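Local coordinates for PR domain zinc finger protein 2 (Homo sapiens, PDB 2QPW), which uses S-adenosyl-L-methionine to methylate a specific lysine of histone H3, the chain here being its PR (SET-related) methyltransferase domain, at residues A[25-30]-A[97-102]. Numbering follows the deposited sequence.
Sequences RGLPEE and GNWLRY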
loop_
_atom_site.group_PDB
_atom_site.type_symbol
_atom_site.label_atom_id
_atom_site.label_comp_id
_atom_site.label_asym_id
_atom_site.label_seq_id
_atom_site.Cartn_x
_atom_site.Cartn_y
_atom_site.Cartn_z
ATOM N N ARG A 25 -0.051 16.416 0.300
ATOM C CA ARG A 25 0.964 17.268 0.953
ATOM C C ARG A 25 1.931 16.489 1.812
ATOM O O ARG A 25 3.015 16.979 2.178
ATOM C CB ARG A 25 0.317 18.380 1.805
ATOM C CG ARG A 25 -0.547 19.357 1.032
ATOM C CD ARG A 25 -0.824 20.630 1.914
ATOM N NE ARG A 25 -1.482 20.257 3.163
ATOM C CZ ARG A 25 -2.798 20.306 3.403
ATOM N NH1 ARG A 25 -3.654 20.750 2.494
ATOM N NH2 ARG A 25 -3.247 19.877 4.577
ATOM N N GLY A 26 1.528 15.264 2.171
ATOM C CA GLY A 26 2.298 14.440 3.064
ATOM C C GLY A 26 3.390 13.531 2.520
ATOM O O GLY A 26 4.083 12.906 3.321
ATOM N N LEU A 27 3.554 13.438 1.186
ATOM C CA LEU A 27 4.512 12.496 0.591
ATOM C C LEU A 27 5.974 12.956 0.828
ATOM O O LEU A 27 6.255 14.181 0.834
ATOM C CB LEU A 27 4.270 12.396 -0.937
ATOM C CG LEU A 27 3.134 11.579 -1.584
ATOM C CD1 LEU A 27 1.754 12.087 -1.193
ATOM C CD2 LEU A 27 3.284 11.567 -3.095
ATOM N N PRO A 28 6.908 12.002 1.025
ATOM C CA PRO A 28 8.313 12.388 0.993
ATOM C C PRO A 28 8.794 12.553 -0.464
ATOM O O PRO A 28 8.098 12.153 -1.389
ATOM C CB PRO A 28 9.016 11.181 1.640
ATOM C CG PRO A 28 8.132 10.005 1.224
ATOM C CD PRO A 28 6.736 10.558 1.327
ATOM N N GLU A 29 9.976 13.146 -0.634
ATOM C CA GLU A 29 10.505 13.466 -1.963
ATOM C C GLU A 29 10.592 12.253 -2.903
ATOM O O GLU A 29 10.315 12.403 -4.098
ATOM C CB GLU A 29 11.885 14.121 -1.817
ATOM C CG GLU A 29 12.464 14.736 -3.111
ATOM C CD GLU A 29 13.803 15.434 -2.895
ATOM O OE1 GLU A 29 14.136 15.791 -1.742
ATOM O OE2 GLU A 29 14.513 15.662 -3.897
ATOM N N GLU A 30 10.982 11.087 -2.358
ATOM C CA GLU A 30 11.275 9.814 -3.099
ATOM C C GLU A 30 10.116 9.238 -3.874
ATOM O O GLU A 30 10.323 8.325 -4.698
ATOM C CB GLU A 30 11.598 8.646 -2.105
ATOM C CG GLU A 30 12.711 8.816 -1.184
ATOM C CD GLU A 30 12.273 9.510 0.070
ATOM O OE1 GLU A 30 12.030 8.820 1.075
ATOM O OE2 GLU A 30 12.133 10.728 0.047
ATOM N N GLY A 97 -6.942 7.653 6.022
ATOM C CA GLY A 97 -5.574 7.112 5.819
ATOM C C GLY A 97 -4.563 8.137 5.294
ATOM O O GLY A 97 -4.786 9.360 5.384
ATOM N N ASN A 98 -3.416 7.652 4.817
ATOM C CA ASN A 98 -2.388 8.525 4.236
ATOM C C ASN A 98 -1.895 7.961 2.891
ATOM O O ASN A 98 -2.563 7.072 2.277
ATOM C CB ASN A 98 -1.224 8.805 5.204
ATOM C CG ASN A 98 -0.575 7.519 5.720
ATOM O OD1 ASN A 98 -0.410 6.546 4.972
ATOM N ND2 ASN A 98 -0.299 7.474 7.026
ATOM N N TRP A 99 -0.748 8.450 2.404
ATOM C CA TRP A 99 -0.339 8.020 1.046
ATOM C C TRP A 99 -0.031 6.517 0.911
ATOM O O TRP A 99 -0.146 5.949 -0.210
ATOM C CB TRP A 99 0.830 8.879 0.487
ATOM C CG TRP A 99 2.163 8.656 1.217
ATOM C CD1 TRP A 99 2.659 9.393 2.282
ATOM C CD2 TRP A 99 3.173 7.678 0.900
ATOM N NE1 TRP A 99 3.918 8.909 2.643
ATOM C CE2 TRP A 99 4.251 7.877 1.794
ATOM C CE3 TRP A 99 3.282 6.639 -0.077
ATOM C CZ2 TRP A 99 5.411 7.080 1.763
ATOM C CZ3 TRP A 99 4.453 5.852 -0.087
ATOM C CH2 TRP A 99 5.484 6.074 0.812
ATOM N N LEU A 100 0.298 5.846 2.021
ATOM C CA LEU A 100 0.524 4.362 1.942
ATOM C C LEU A 100 -0.673 3.571 1.460
ATOM O O LEU A 100 -0.512 2.516 0.814
ATOM C CB LEU A 100 1.056 3.783 3.274
ATOM C CG LEU A 100 2.534 4.047 3.584
ATOM C CD1 LEU A 100 2.753 5.506 4.117
ATOM C CD2 LEU A 100 3.007 3.040 4.590
ATOM N N ARG A 101 -1.875 4.113 1.679
ATOM C CA ARG A 101 -3.124 3.511 1.136
ATOM C C ARG A 101 -3.070 3.233 -0.385
ATOM O O ARG A 101 -3.614 2.222 -0.909
ATOM C CB ARG A 101 -4.300 4.463 1.399
ATOM C CG ARG A 101 -5.637 3.970 0.760
ATOM C CD ARG A 101 -6.671 5.035 0.665
ATOM N NE ARG A 101 -7.956 4.528 0.188
ATOM C CZ ARG A 101 -8.356 4.468 -1.083
ATOM N NH1 ARG A 101 -7.585 4.877 -2.099
ATOM N NH2 ARG A 101 -9.575 4.035 -1.335
ATOM N N TYR A 102 -2.426 4.143 -1.096
ATOM C CA TYR A 102 -2.361 4.099 -2.572
ATOM C C TYR A 102 -1.306 3.129 -3.141
ATOM O O TYR A 102 -1.264 2.919 -4.371
ATOM C CB TYR A 102 -2.149 5.526 -3.101
ATOM C CG TYR A 102 -3.349 6.406 -2.833
ATOM C CD1 TYR A 102 -4.407 6.444 -3.738
ATOM C CD2 TYR A 102 -3.457 7.173 -1.641
ATOM C CE1 TYR A 102 -5.556 7.227 -3.505
ATOM C CE2 TYR A 102 -4.611 7.947 -1.384
ATOM C CZ TYR A 102 -5.633 7.988 -2.329
ATOM O OH TYR A 102 -6.756 8.738 -2.123
#
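With its CG held between the backbone N and the carbonyl carbon (chi1 69°), W99, whose CB points at segment 25-30, lays its indole along G26, L27 and P28; L27 meets it with CG placed opposite its own carbonyl carbon (chi1 -78°). The pair illustrates how one tryptophan can join two segments that share no hydrogen bond. L27 packs mainly against the root of the side chain, its CD1 lying 3.7 Å from W99 CB, and P28 takes up more of the ring. The two side chains of P28 and W99 cross at about a right angle, with P28 CD set obliquely to the indole, 3.5 Å from W99 NE1, and P28 CG 4.0 Å from W99 CZ2. At the pyrrole end, G26 O comes within 3.9 Å of W99 CD1. L100 from the tryptophan's own segment covers one indole face, its CD1 over the ring centre, 3.6 Å above the plane. An Asx turn spans W99, L100 N donating to N98 OD1 (3.1 Å). F57 meets the indole edge-to-face, and V31 and V45 also touch it. The contact thus joins the loop between helix 21-25 and strand 31-35 to the one leading into strand 104-119, beside the two-stranded sheet of 31-35 and 43-47.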